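Local coordinates for VP4 protein (PDB 3P06) that probably cleaves the viral polyprotein of a birnavirus as a serine protease with a serine-lysine active site, here captured acylated by its own C-terminus, at residues E66-L70 / N101-A105; L132-A138 / L153-S157; V8-V14 / G25-K31. All coordinates share one frame. Numbering follows the deposited sequence.

Contact 1: E66-L70 / N101-A105; sequences EAEKL and NSWEA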
ATOM      1  N   GLU A  66       5.873  -6.071  14.285  1.00 30.35           N
ATOM      2  CA  GLU A  66       6.371  -6.430  12.964  1.00 29.19           C
ATOM      3  C   GLU A  66       6.667  -5.167  12.116  1.00 26.01           C
ATOM      4  O   GLU A  66       7.621  -5.159  11.376  1.00 25.37           O
ATOM      5  CB  GLU A  66       5.360  -7.329  12.222  1.00 30.35           C
ATOM      6  CG  GLU A  66       5.912  -7.998  10.955  1.00 36.00           C
ATOM      7  CD  GLU A  66       4.806  -8.774  10.134  1.00 41.60           C
ATOM      8  OE1 GLU A  66       3.917  -9.409  10.747  1.00 41.24           O
ATOM      9  OE2 GLU A  66       4.856  -8.730   8.886  1.00 39.09           O
ATOM     10  N   ALA A  67       5.819  -4.141  12.186  1.00 24.37           N
ATOM     11  CA  ALA A  67       6.095  -2.871  11.505  1.00 24.43           C
ATOM     12  C   ALA A  67       7.463  -2.273  11.977  1.00 26.40           C
ATOM     13  O   ALA A  67       8.226  -1.737  11.150  1.00 27.37           O
ATOM     14  CB  ALA A  67       4.929  -1.841  11.723  1.00 22.65           C
ATOM     15  N   GLU A  68       7.766  -2.360  13.288  1.00 27.93           N
ATOM     16  CA  GLU A  68       9.020  -1.772  13.844  1.00 30.26           C
ATOM     17  C   GLU A  68      10.289  -2.527  13.387  1.00 31.26           C
ATOM     18  O   GLU A  68      11.396  -2.010  13.518  1.00 31.59           O
ATOM     19  CB  GLU A  68       8.998  -1.705  15.372  1.00 31.99           C
ATOM     20  CG  GLU A  68       8.116  -0.624  15.897  1.00 33.72           C
ATOM     21  CD  GLU A  68       7.809  -0.825  17.371  1.00 38.78           C
ATOM     22  OE1 GLU A  68       8.042  -1.924  17.920  1.00 43.45           O
ATOM     23  OE2 GLU A  68       7.261   0.108  17.976  1.00 41.08           O
ATOM     24  N   LYS A  69      10.125  -3.732  12.839  1.00 31.33           N
ATOM     25  CA  LYS A  69      11.290  -4.496  12.370  1.00 32.50           C
ATOM     26  C   LYS A  69      11.584  -4.272  10.890  1.00 31.87           C
ATOM     27  O   LYS A  69      12.524  -4.846  10.368  1.00 32.41           O
ATOM     28  CB  LYS A  69      11.097  -5.959  12.664  1.00 33.12           C
ATOM     29  CG  LYS A  69      11.260  -6.273  14.168  1.00 40.16           C
ATOM     30  CD  LYS A  69      11.173  -7.765  14.446  1.00 45.57           C
ATOM     31  CE  LYS A  69       9.748  -8.172  14.829  1.00 51.52           C
ATOM     32  NZ  LYS A  69       9.737  -9.286  15.844  1.00 55.63           N
ATOM     33  N   LEU A  70      10.770  -3.438  10.214  1.00 29.77           N
ATOM     34  CA  LEU A  70      10.958  -3.173   8.791  1.00 29.49           C
ATOM     35  C   LEU A  70      12.234  -2.355   8.510  1.00 30.70           C
ATOM     36  O   LEU A  70      12.575  -1.462   9.280  1.00 29.87           O
ATOM     37  CB  LEU A  70       9.716  -2.473   8.169  1.00 26.88           C
ATOM     38  CG  LEU A  70       8.445  -3.300   8.179  1.00 26.46           C
ATOM     39  CD1 LEU A  70       7.155  -2.439   7.877  1.00 23.50           C
ATOM     40  CD2 LEU A  70       8.619  -4.453   7.205  1.00 22.19           C
ATOM     41  N   ASN A 101      -1.069  -6.351   7.988  1.00 20.87           N
ATOM     42  CA  ASN A 101       0.308  -6.019   7.717  1.00 21.45           C
ATOM     43  C   ASN A 101       0.683  -6.226   6.250  1.00 21.20           C
ATOM     44  O   ASN A 101       1.860  -6.149   5.878  1.00 21.37           O
ATOM     45  CB  ASN A 101       1.240  -6.814   8.669  1.00 21.19           C
ATOM     46  CG  ASN A 101       1.309  -6.187  10.055  1.00 23.46           C
ATOM     47  OD1 ASN A 101       0.357  -6.306  10.813  1.00 24.58           O
ATOM     48  ND2 ASN A 101       2.433  -5.465  10.391  1.00 21.51           N
ATOM     49  N   SER A 102      -0.320  -6.473   5.414  1.00 20.28           N
ATOM     50  CA  SER A 102      -0.078  -6.663   3.993  1.00 21.08           C
ATOM     51  C   SER A 102       0.359  -5.383   3.177  1.00 18.33           C
ATOM     52  O   SER A 102       0.625  -5.476   1.977  1.00 18.49           O
ATOM     53  CB  SER A 102      -1.330  -7.274   3.396  1.00 20.91           C
ATOM     54  OG  SER A 102      -2.326  -6.217   3.318  1.00 27.51           O
ATOM     55  N   TRP A 103       0.446  -4.222   3.836  1.00 17.68           N
ATOM     56  CA  TRP A 103       0.940  -2.934   3.279  1.00 16.66           C
ATOM     57  C   TRP A 103       2.483  -2.886   3.368  1.00 17.29           C
ATOM     58  O   TRP A 103       3.124  -2.009   2.788  1.00 15.42           O
ATOM     59  CB  TRP A 103       0.367  -1.740   4.086  1.00 16.71           C
ATOM     60  CG  TRP A 103       0.606  -1.893   5.575  1.00 17.52           C
ATOM     61  CD1 TRP A 103      -0.241  -2.454   6.500  1.00 20.21           C
ATOM     62  CD2 TRP A 103       1.774  -1.499   6.285  1.00 16.09           C
ATOM     63  NE1 TRP A 103       0.331  -2.420   7.733  1.00 17.59           N
ATOM     64  CE2 TRP A 103       1.586  -1.863   7.626  1.00 20.11           C
ATOM     65  CE3 TRP A 103       2.993  -0.872   5.901  1.00 16.89           C
ATOM     66  CZ2 TRP A 103       2.574  -1.611   8.638  1.00 20.21           C
ATOM     67  CZ3 TRP A 103       3.985  -0.621   6.900  1.00 17.53           C
ATOM     68  CH2 TRP A 103       3.782  -1.033   8.243  1.00 18.56           C
ATOM     69  N   GLU A 104       3.085  -3.834   4.086  1.00 17.21           N
ATOM     70  CA  GLU A 104       4.544  -3.722   4.372  1.00 18.65           C
ATOM     71  C   GLU A 104       5.442  -3.873   3.157  1.00 19.08           C
ATOM     72  O   GLU A 104       6.473  -3.212   3.098  1.00 21.50           O
ATOM     73  CB  GLU A 104       4.979  -4.761   5.424  1.00 19.14           C
ATOM     74  CG  GLU A 104       4.275  -4.552   6.757  1.00 19.63           C
ATOM     75  CD  GLU A 104       4.735  -5.569   7.831  1.00 26.29           C
ATOM     76  OE1 GLU A 104       5.114  -6.720   7.452  1.00 21.39           O
ATOM     77  OE2 GLU A 104       4.713  -5.210   9.061  1.00 24.49           O
ATOM     78  N   ALA A 105       5.142  -4.808   2.250  1.00 16.94           N
ATOM     79  CA  ALA A 105       5.949  -4.929   1.035  1.00 17.39           C
ATOM     80  C   ALA A 105       5.920  -3.608   0.221  1.00 17.73           C
ATOM     81  O   ALA A 105       6.966  -3.163  -0.221  1.00 20.61           O
ATOM     82  CB  ALA A 105       5.515  -6.114   0.167  1.00 15.49           C
TER
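Each segment combines a type I beta turn, Ala67 to Leu70 and Asn101 to Glu104, with part of a helix, 64-67 and 104-111. The nearest CA atoms, of Ala67 and Glu104, are 7.3 Å apart. Ala67 CB meets the edge of the Trp103 indole, 3.8 Å from CH2. Leu70 CD1 lies 3.7 Å from the same Trp103 CH2 and 3.7 Å from Glu104 CG, packing against the aliphatic part of the acid. Asn101 ND2 donates to Glu104 OE2 (2.7 Å) within its own turn, while Asn101 OD1 accepts from Asn63 N and Glu104 OE1 from Val127 N. Glu66 OE2 approaches Glu104 OE1 to 2.5 Å. Two acid oxygens this close suggest that one of the groups probably holds a proton, which would relieve the repulsion of like charges. Of this acid pair, Glu104 is buried and Glu66 partly exposed. Glu104 and Asn101 belong to the same turn as Ser102, the predicted nucleophile, whose OG is esterified to the carbonyl carbon of Ala194 and whose CA-to-CB bond points away from 66-70.

Contact 2: L132-A138 / L153-S157; sequences LSPNLLA and LAANS. With SO4 (sulfate ion), chain B.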
ATOM      1  N   LEU A 132       9.206 -11.598   1.721  1.00 34.82           N
ATOM      2  CA  LEU A 132       7.770 -11.523   1.768  1.00 33.45           C
ATOM      3  C   LEU A 132       7.283 -12.811   2.382  1.00 34.42           C
ATOM      4  O   LEU A 132       7.731 -13.880   1.992  1.00 35.09           O
ATOM      5  CB  LEU A 132       7.217 -11.374   0.365  1.00 31.85           C
ATOM      6  CG  LEU A 132       7.092  -9.929  -0.091  1.00 32.52           C
ATOM      7  CD1 LEU A 132       8.461  -9.345  -0.385  1.00 34.95           C
ATOM      8  CD2 LEU A 132       6.177  -9.816  -1.332  1.00 33.84           C
ATOM      9  N   SER A 133       6.357 -12.715   3.333  1.00 34.35           N
ATOM     10  CA  SER A 133       5.677 -13.897   3.850  1.00 35.58           C
ATOM     11  C   SER A 133       4.963 -14.679   2.763  1.00 33.75           C
ATOM     12  O   SER A 133       4.658 -14.122   1.716  1.00 33.29           O
ATOM     13  CB  SER A 133       4.637 -13.471   4.867  1.00 35.95           C
ATOM     14  OG  SER A 133       5.292 -13.005   6.011  1.00 37.25           O
ATOM     15  N   PRO A 134       4.621 -15.958   3.021  1.00 34.31           N
ATOM     16  CA  PRO A 134       3.723 -16.513   1.976  1.00 32.53           C
ATOM     17  C   PRO A 134       2.382 -15.744   1.884  1.00 29.68           C
ATOM     18  O   PRO A 134       1.889 -15.159   2.836  1.00 28.96           O
ATOM     19  CB  PRO A 134       3.543 -17.973   2.374  1.00 33.66           C
ATOM     20  CG  PRO A 134       4.233 -18.122   3.712  1.00 36.79           C
ATOM     21  CD  PRO A 134       5.177 -16.998   3.901  1.00 36.68           C
ATOM     22  N   ASN A 135       1.821 -15.695   0.714  1.00 28.81           N
ATOM     23  CA  ASN A 135       0.685 -14.855   0.536  1.00 27.59           C
ATOM     24  C   ASN A 135      -0.629 -15.591   0.838  1.00 29.46           C
ATOM     25  O   ASN A 135      -0.716 -16.793   0.624  1.00 30.07           O
ATOM     26  CB  ASN A 135       0.697 -14.462  -0.893  1.00 28.06           C
ATOM     27  CG  ASN A 135      -0.518 -13.772  -1.272  1.00 27.01           C
ATOM     28  OD1 ASN A 135      -1.503 -14.406  -1.715  1.00 26.43           O
ATOM     29  ND2 ASN A 135      -0.504 -12.438  -1.079  1.00 29.06           N
ATOM     30  N   LEU A 136      -1.640 -14.884   1.338  1.00 27.99           N
ATOM     31  CA  LEU A 136      -2.952 -15.503   1.556  1.00 28.46           C
ATOM     32  C   LEU A 136      -4.010 -15.042   0.523  1.00 27.33           C
ATOM     33  O   LEU A 136      -4.766 -15.858   0.027  1.00 28.53           O
ATOM     34  CB  LEU A 136      -3.457 -15.228   2.978  1.00 27.42           C
ATOM     35  CG  LEU A 136      -2.817 -16.136   4.061  1.00 33.16           C
ATOM     36  CD1 LEU A 136      -3.112 -15.609   5.459  1.00 29.85           C
ATOM     37  CD2 LEU A 136      -3.303 -17.591   3.938  1.00 34.57           C
ATOM     38  N   LEU A 137      -4.048 -13.734   0.230  1.00 23.94           N
ATOM     39  CA  LEU A 137      -5.222 -13.151  -0.404  1.00 24.26           C
ATOM     40  C   LEU A 137      -4.933 -12.551  -1.746  1.00 22.93           C
ATOM     41  O   LEU A 137      -5.693 -11.711  -2.185  1.00 22.96           O
ATOM     42  CB  LEU A 137      -5.838 -12.071   0.504  1.00 22.83           C
ATOM     43  CG  LEU A 137      -6.403 -12.635   1.819  1.00 26.54           C
ATOM     44  CD1 LEU A 137      -6.605 -11.491   2.800  1.00 26.71           C
ATOM     45  CD2 LEU A 137      -7.715 -13.350   1.460  1.00 24.71           C
ATOM     46  N   ALA A 138      -3.836 -12.938  -2.400  1.00 23.69           N
ATOM     47  CA  ALA A 138      -3.525 -12.327  -3.727  1.00 22.41           C
ATOM     48  C   ALA A 138      -4.641 -12.562  -4.766  1.00 22.49           C
ATOM     49  O   ALA A 138      -4.967 -11.682  -5.562  1.00 19.85           O
ATOM     50  CB  ALA A 138      -2.218 -12.842  -4.266  1.00 22.22           C
ATOM     51  N   LEU A 153      -0.250  -6.887 -10.322  1.00 19.05           N
ATOM     52  CA  LEU A 153      -0.053  -7.002  -8.888  1.00 18.32           C
ATOM     53  C   LEU A 153       1.171  -7.883  -8.658  1.00 18.73           C
ATOM     54  O   LEU A 153       1.262  -8.930  -9.284  1.00 19.26           O
ATOM     55  CB  LEU A 153      -1.256  -7.696  -8.300  1.00 18.26           C
ATOM     56  CG  LEU A 153      -1.125  -8.011  -6.787  1.00 20.01           C
ATOM     57  CD1 LEU A 153      -1.061  -6.755  -5.887  1.00 14.29           C
ATOM     58  CD2 LEU A 153      -2.252  -8.923  -6.277  1.00 19.15           C
ATOM     59  N   ALA A 154       2.075  -7.464  -7.762  1.00 17.10           N
ATOM     60  CA  ALA A 154       3.212  -8.269  -7.340  1.00 17.17           C
ATOM     61  C   ALA A 154       2.900  -8.811  -5.974  1.00 16.46           C
ATOM     62  O   ALA A 154       2.335  -8.093  -5.130  1.00 15.69           O
ATOM     63  CB  ALA A 154       4.487  -7.455  -7.275  1.00 17.76           C
ATOM     64  N   ALA A 155       3.259 -10.078  -5.741  1.00 15.42           N
ATOM     65  CA  ALA A 155       2.964 -10.729  -4.428  1.00 16.96           C
ATOM     66  C   ALA A 155       3.795 -11.983  -4.387  1.00 18.99           C
ATOM     67  O   ALA A 155       4.287 -12.415  -5.431  1.00 19.86           O
ATOM     68  CB  ALA A 155       1.427 -11.150  -4.283  1.00 14.87           C
ATOM     69  N   ASN A 156       3.899 -12.602  -3.201  1.00 21.08           N
ATOM     70  CA  ASN A 156       4.560 -13.890  -3.103  1.00 23.03           C
ATOM     71  C   ASN A 156       3.534 -14.985  -3.445  1.00 24.55           C
ATOM     72  O   ASN A 156       3.063 -15.716  -2.577  1.00 25.25           O
ATOM     73  CB  ASN A 156       5.137 -14.071  -1.706  1.00 24.34           C
ATOM     74  CG  ASN A 156       5.958 -15.365  -1.577  1.00 28.19           C
ATOM     75  OD1 ASN A 156       6.006 -16.179  -2.522  1.00 28.21           O
ATOM     76  ND2 ASN A 156       6.617 -15.535  -0.438  1.00 24.11           N
ATOM     77  N   SER A 157       3.182 -15.070  -4.714  1.00 23.98           N
ATOM     78  CA  SER A 157       2.152 -15.944  -5.160  1.00 25.87           C
ATOM     79  C   SER A 157       2.285 -16.142  -6.660  1.00 27.35           C
ATOM     80  O   SER A 157       2.555 -15.214  -7.419  1.00 25.74           O
ATOM     81  CB  SER A 157       0.773 -15.363  -4.877  1.00 24.42           C
ATOM     82  OG  SER A 157      -0.189 -15.870  -5.795  1.00 25.54           O
TER
HETATM   83  S   SO4 B 100      -1.819 -10.862   1.255  1.00 31.49           S
HETATM   84  O1  SO4 B 100      -0.479 -10.353   1.109  1.00 34.57           O
HETATM   85  O2  SO4 B 100      -2.353 -11.095  -0.087  1.00 31.23           O
HETATM   86  O3  SO4 B 100      -1.721 -12.109   1.984  1.00 35.42           O
HETATM   87  O4  SO4 B 100      -2.731 -10.045   2.015  1.00 28.60           O
HETATM   88  O   HOH W   1       2.694 -11.451  -0.854  1.00 12.41           O
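Asn156 supplies the direct hydrogen bonds between the two segments. Its ND2 donates to Leu132 O (3.1 Å) and, weakly, to Ser133 O (3.2 Å), so one amide group reaches two successive carbonyls where strand 131-132 gives way to the loop. The backbone of Asn156, at the centre of an inverse gamma turn, has its N satisfied by a water at 2.9 Å; Asn135 ND2 donates weakly to the same water at 3.4 Å. Asn135 OD1 accepts from Ala138 N (2.8 Å), an Asx motif at the start of helix 138-149, whereas Ser157 OG bonds outside the contact, to Arg159 N. Apolar packing is slight: Ala138 CB lies 4.0 Å from Ala155 CB and 4.4 Å from Leu153 CD2. A sulfate, probably from the crystallisation liquor, takes Asn135 ND2 at a very short 2.5 Å to O2, Leu136 N at 2.9 Å to O3 and Leu137 N at 3.2 Å to O2. Lys141 NZ and Thr124 OG1 also bind it, Lys141 being the predicted active-site lysine. Backbone and side-chain donors just before the helix, together with that lysine, thus hold an anion here, next to the predicted active site.

Contact 3: V8-V14 / G25-K31; sequences VGVLLPV and GAFMAVK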
ATOM      1  N   VAL A   8       4.746  10.392  -4.483  1.00 21.17           N
ATOM      2  CA  VAL A   8       5.346   9.232  -5.097  1.00 21.59           C
ATOM      3  C   VAL A   8       5.326   8.134  -4.021  1.00 20.14           C
ATOM      4  O   VAL A   8       5.544   8.423  -2.849  1.00 19.22           O
ATOM      5  CB  VAL A   8       6.766   9.604  -5.611  1.00 23.45           C
ATOM      6  CG1 VAL A   8       7.625   8.372  -5.891  1.00 24.72           C
ATOM      7  CG2 VAL A   8       6.624  10.475  -6.906  1.00 27.51           C
ATOM      8  N   GLY A   9       5.020   6.912  -4.420  1.00 19.51           N
ATOM      9  CA  GLY A   9       5.029   5.800  -3.495  1.00 19.44           C
ATOM     10  C   GLY A   9       4.644   4.527  -4.204  1.00 19.50           C
ATOM     11  O   GLY A   9       4.823   4.416  -5.426  1.00 20.32           O
ATOM     12  N   VAL A  10       4.109   3.553  -3.457  1.00 17.62           N
ATOM     13  CA  VAL A  10       3.780   2.278  -4.068  1.00 15.86           C
ATOM     14  C   VAL A  10       2.358   1.856  -3.638  1.00 15.41           C
ATOM     15  O   VAL A  10       2.026   1.880  -2.423  1.00 13.25           O
ATOM     16  CB  VAL A  10       4.857   1.174  -3.705  1.00 18.39           C
ATOM     17  CG1 VAL A  10       4.400  -0.220  -4.186  1.00 15.78           C
ATOM     18  CG2 VAL A  10       6.236   1.541  -4.328  1.00 18.35           C
ATOM     19  N   LEU A  11       1.540   1.520  -4.640  1.00 14.23           N
ATOM     20  CA  LEU A  11       0.158   1.199  -4.420  1.00 15.81           C
ATOM     21  C   LEU A  11       0.012  -0.202  -3.768  1.00 15.82           C
ATOM     22  O   LEU A  11       0.764  -1.103  -4.056  1.00 15.49           O
ATOM     23  CB  LEU A  11      -0.566   1.151  -5.768  1.00 15.11           C
ATOM     24  CG  LEU A  11      -0.902   2.580  -6.260  1.00 18.70           C
ATOM     25  CD1 LEU A  11      -1.366   2.460  -7.675  1.00 18.54           C
ATOM     26  CD2 LEU A  11      -1.959   3.200  -5.380  1.00 13.86           C
ATOM     27  N   LEU A  12      -0.994  -0.370  -2.938  1.00 15.22           N
ATOM     28  CA  LEU A  12      -1.266  -1.689  -2.359  1.00 14.82           C
ATOM     29  C   LEU A  12      -2.791  -1.883  -2.319  1.00 15.05           C
ATOM     30  O   LEU A  12      -3.534  -0.975  -1.964  1.00 15.78           O
ATOM     31  CB  LEU A  12      -0.639  -1.840  -0.933  1.00 13.01           C
ATOM     32  CG  LEU A  12      -1.177  -0.846   0.104  1.00 14.58           C
ATOM     33  CD1 LEU A  12      -1.933  -1.624   1.185  1.00 12.74           C
ATOM     34  CD2 LEU A  12      -0.040   0.006   0.798  1.00 12.55           C
ATOM     35  N   PRO A  13      -3.247  -3.081  -2.663  1.00 17.08           N
ATOM     36  CA  PRO A  13      -4.683  -3.377  -2.617  1.00 17.94           C
ATOM     37  C   PRO A  13      -5.185  -3.663  -1.195  1.00 16.43           C
ATOM     38  O   PRO A  13      -4.442  -4.191  -0.375  1.00 16.31           O
ATOM     39  CB  PRO A  13      -4.813  -4.636  -3.524  1.00 19.00           C
ATOM     40  CG  PRO A  13      -3.544  -5.364  -3.305  1.00 20.63           C
ATOM     41  CD  PRO A  13      -2.461  -4.236  -3.158  1.00 17.40           C
ATOM     42  N   VAL A  14      -6.420  -3.267  -0.903  1.00 16.40           N
ATOM     43  CA  VAL A  14      -7.072  -3.628   0.350  1.00 16.63           C
ATOM     44  C   VAL A  14      -8.449  -4.175   0.066  1.00 17.80           C
ATOM     45  O   VAL A  14      -9.046  -3.879  -0.961  1.00 18.39           O
ATOM     46  CB  VAL A  14      -7.199  -2.417   1.363  1.00 15.28           C
ATOM     47  CG1 VAL A  14      -5.835  -1.930   1.702  1.00 14.53           C
ATOM     48  CG2 VAL A  14      -8.133  -1.248   0.752  1.00 15.92           C
ATOM     49  N   GLY A  25     -10.290  -1.889  -2.568  1.00 16.46           N
ATOM     50  CA  GLY A  25      -9.797  -0.539  -2.765  1.00 16.69           C
ATOM     51  C   GLY A  25      -8.263  -0.498  -2.745  1.00 14.73           C
ATOM     52  O   GLY A  25      -7.602  -1.530  -2.868  1.00 15.10           O
ATOM     53  N   ALA A  26      -7.679   0.680  -2.488  1.00 14.72           N
ATOM     54  CA  ALA A  26      -6.239   0.801  -2.549  1.00 12.08           C
ATOM     55  C   ALA A  26      -5.771   1.781  -1.525  1.00 12.74           C
ATOM     56  O   ALA A  26      -6.478   2.716  -1.208  1.00 13.88           O
ATOM     57  CB  ALA A  26      -5.821   1.264  -3.935  1.00 11.65           C
ATOM     58  N   PHE A  27      -4.558   1.548  -1.010  1.00 12.59           N
ATOM     59  CA  PHE A  27      -3.868   2.565  -0.238  1.00 13.85           C
ATOM     60  C   PHE A  27      -2.592   2.744  -1.019  1.00 13.68           C
ATOM     61  O   PHE A  27      -2.283   1.929  -1.908  1.00 15.41           O
ATOM     62  CB  PHE A  27      -3.519   2.090   1.215  1.00 12.67           C
ATOM     63  CG  PHE A  27      -4.630   2.293   2.237  1.00 11.26           C
ATOM     64  CD1 PHE A  27      -5.881   1.782   2.038  1.00 13.79           C
ATOM     65  CD2 PHE A  27      -4.394   3.058   3.405  1.00 13.16           C
ATOM     66  CE1 PHE A  27      -6.936   1.974   2.973  1.00 14.21           C
ATOM     67  CE2 PHE A  27      -5.440   3.274   4.370  1.00 13.29           C
ATOM     68  CZ  PHE A  27      -6.689   2.707   4.181  1.00 15.46           C
HETATM   69  N   MSE A  28      -1.864   3.789  -0.705  1.00 13.16           N
HETATM   70  CA  MSE A  28      -0.509   3.933  -1.214  1.00 12.69           C
HETATM   71  C   MSE A  28       0.395   4.114  -0.013  1.00 13.21           C
HETATM   72  O   MSE A  28       0.037   4.819   0.949  1.00 13.33           O
HETATM   73  CB  MSE A  28      -0.421   5.195  -2.105  1.00 11.78           C
HETATM   74  CG  MSE A  28       1.016   5.304  -2.606  1.00 16.20           C
HETATM   75 SE   MSE A  28       1.391   6.812  -3.838  1.00 25.60          SE
HETATM   76  CE  MSE A  28       0.533   5.972  -5.344  1.00 18.84           C
ATOM     77  N   ALA A  29       1.534   3.439  -0.021  1.00 12.56           N
ATOM     78  CA  ALA A  29       2.584   3.727   0.973  1.00 14.48           C
ATOM     79  C   ALA A  29       3.350   4.939   0.341  1.00 16.00           C
ATOM     80  O   ALA A  29       4.116   4.751  -0.615  1.00 16.28           O
ATOM     81  CB  ALA A  29       3.569   2.527   1.094  1.00 12.98           C
ATOM     82  N   VAL A  30       3.133   6.142   0.867  1.00 16.68           N
ATOM     83  CA  VAL A  30       3.646   7.329   0.196  1.00 18.01           C
ATOM     84  C   VAL A  30       4.947   7.721   0.891  1.00 19.39           C
ATOM     85  O   VAL A  30       5.083   7.642   2.134  1.00 20.17           O
ATOM     86  CB  VAL A  30       2.677   8.521   0.335  1.00 18.15           C
ATOM     87  CG1 VAL A  30       3.248   9.831  -0.458  1.00 16.52           C
ATOM     88  CG2 VAL A  30       1.271   8.137  -0.091  1.00 18.24           C
ATOM     89  N   LYS A  31       5.902   8.205   0.122  1.00 20.78           N
ATOM     90  CA  LYS A  31       7.141   8.666   0.727  1.00 21.30           C
ATOM     91  C   LYS A  31       6.927  10.005   1.403  1.00 21.39           C
ATOM     92  O   LYS A  31       6.361  10.912   0.800  1.00 20.27           O
ATOM     93  CB  LYS A  31       8.213   8.828  -0.326  1.00 22.62           C
ATOM     94  CG  LYS A  31       8.615   7.494  -0.967  1.00 24.81           C
ATOM     95  CD  LYS A  31       9.618   7.837  -2.112  1.00 29.51           C
ATOM     96  CE  LYS A  31      10.939   8.247  -1.486  1.00 32.56           C
ATOM     97  NZ  LYS A  31      11.855   7.041  -1.517  1.00 37.18           N
TER
HETATM   98  O   HOH W   2       5.827  11.589  -2.058  1.00 15.82           O
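Strands 9-18 and 21-31 form an antiparallel beta hairpin, and these segments lie in its arms, the short axes 4.4 Å apart at an angle of 145°. Backbone hydrogen bonds dominate. Reciprocal pairs join Val10 with Ala29 (N to O 3.1 and 2.9 Å, the first-named residue's N first), Leu12 with Phe27 (likewise 2.8 and 2.9 Å) and Val14 with Gly25 (2.9 and 2.8 Å), and Lys31 N donates to Val8 O at 3.0 Å. At this end a water bridges Val8 N and Lys31 O. CA-H...O contacts supplement the pairing, the shortest from Gly9 CA to Ala29 O at 3.2 Å; a CB on Gly9 would clash with that oxygen. Apolar contacts cover both faces: Leu11 CD2 meets CE of selenomethionine Met28 at 3.7 Å, while on the other face Leu12 CG packs on Phe27 CB (3.9 Å) and Val14 CG1 on Phe27 CD1 (3.7 Å). Strand 75-81 continues the sheet beyond 25-31. Helix 104-111 covers Val10, Leu12 and Ala29, and Met122 of strand 122-123 packs against Leu11, Pro13 and Ala26.

Overall arrangement
Contact 3 is the innermost, its centre about 3 Å from that of the chain, and builds the sheet through regular backbone pairing. Contacts 1 and 2, with centres about 11 and 13 Å out, join loops and turns to parts of helices or a strand, with side chains supplying most of the contact. Contact 1 is nonetheless buried and holds an acid pair; the partly buried contact 2 is joined by an amide side chain and a water, with a sulfate bound on the 132-138 side only. All three touch: Trp103 CB lies 3.7 Å from Leu12 CD1, Ala105 CB 4.0 Å from Leu132 CD2, and Leu153 CD1 3.8 Å from Pro13 CG. Together they border the predicted Ser102-Lys141 site.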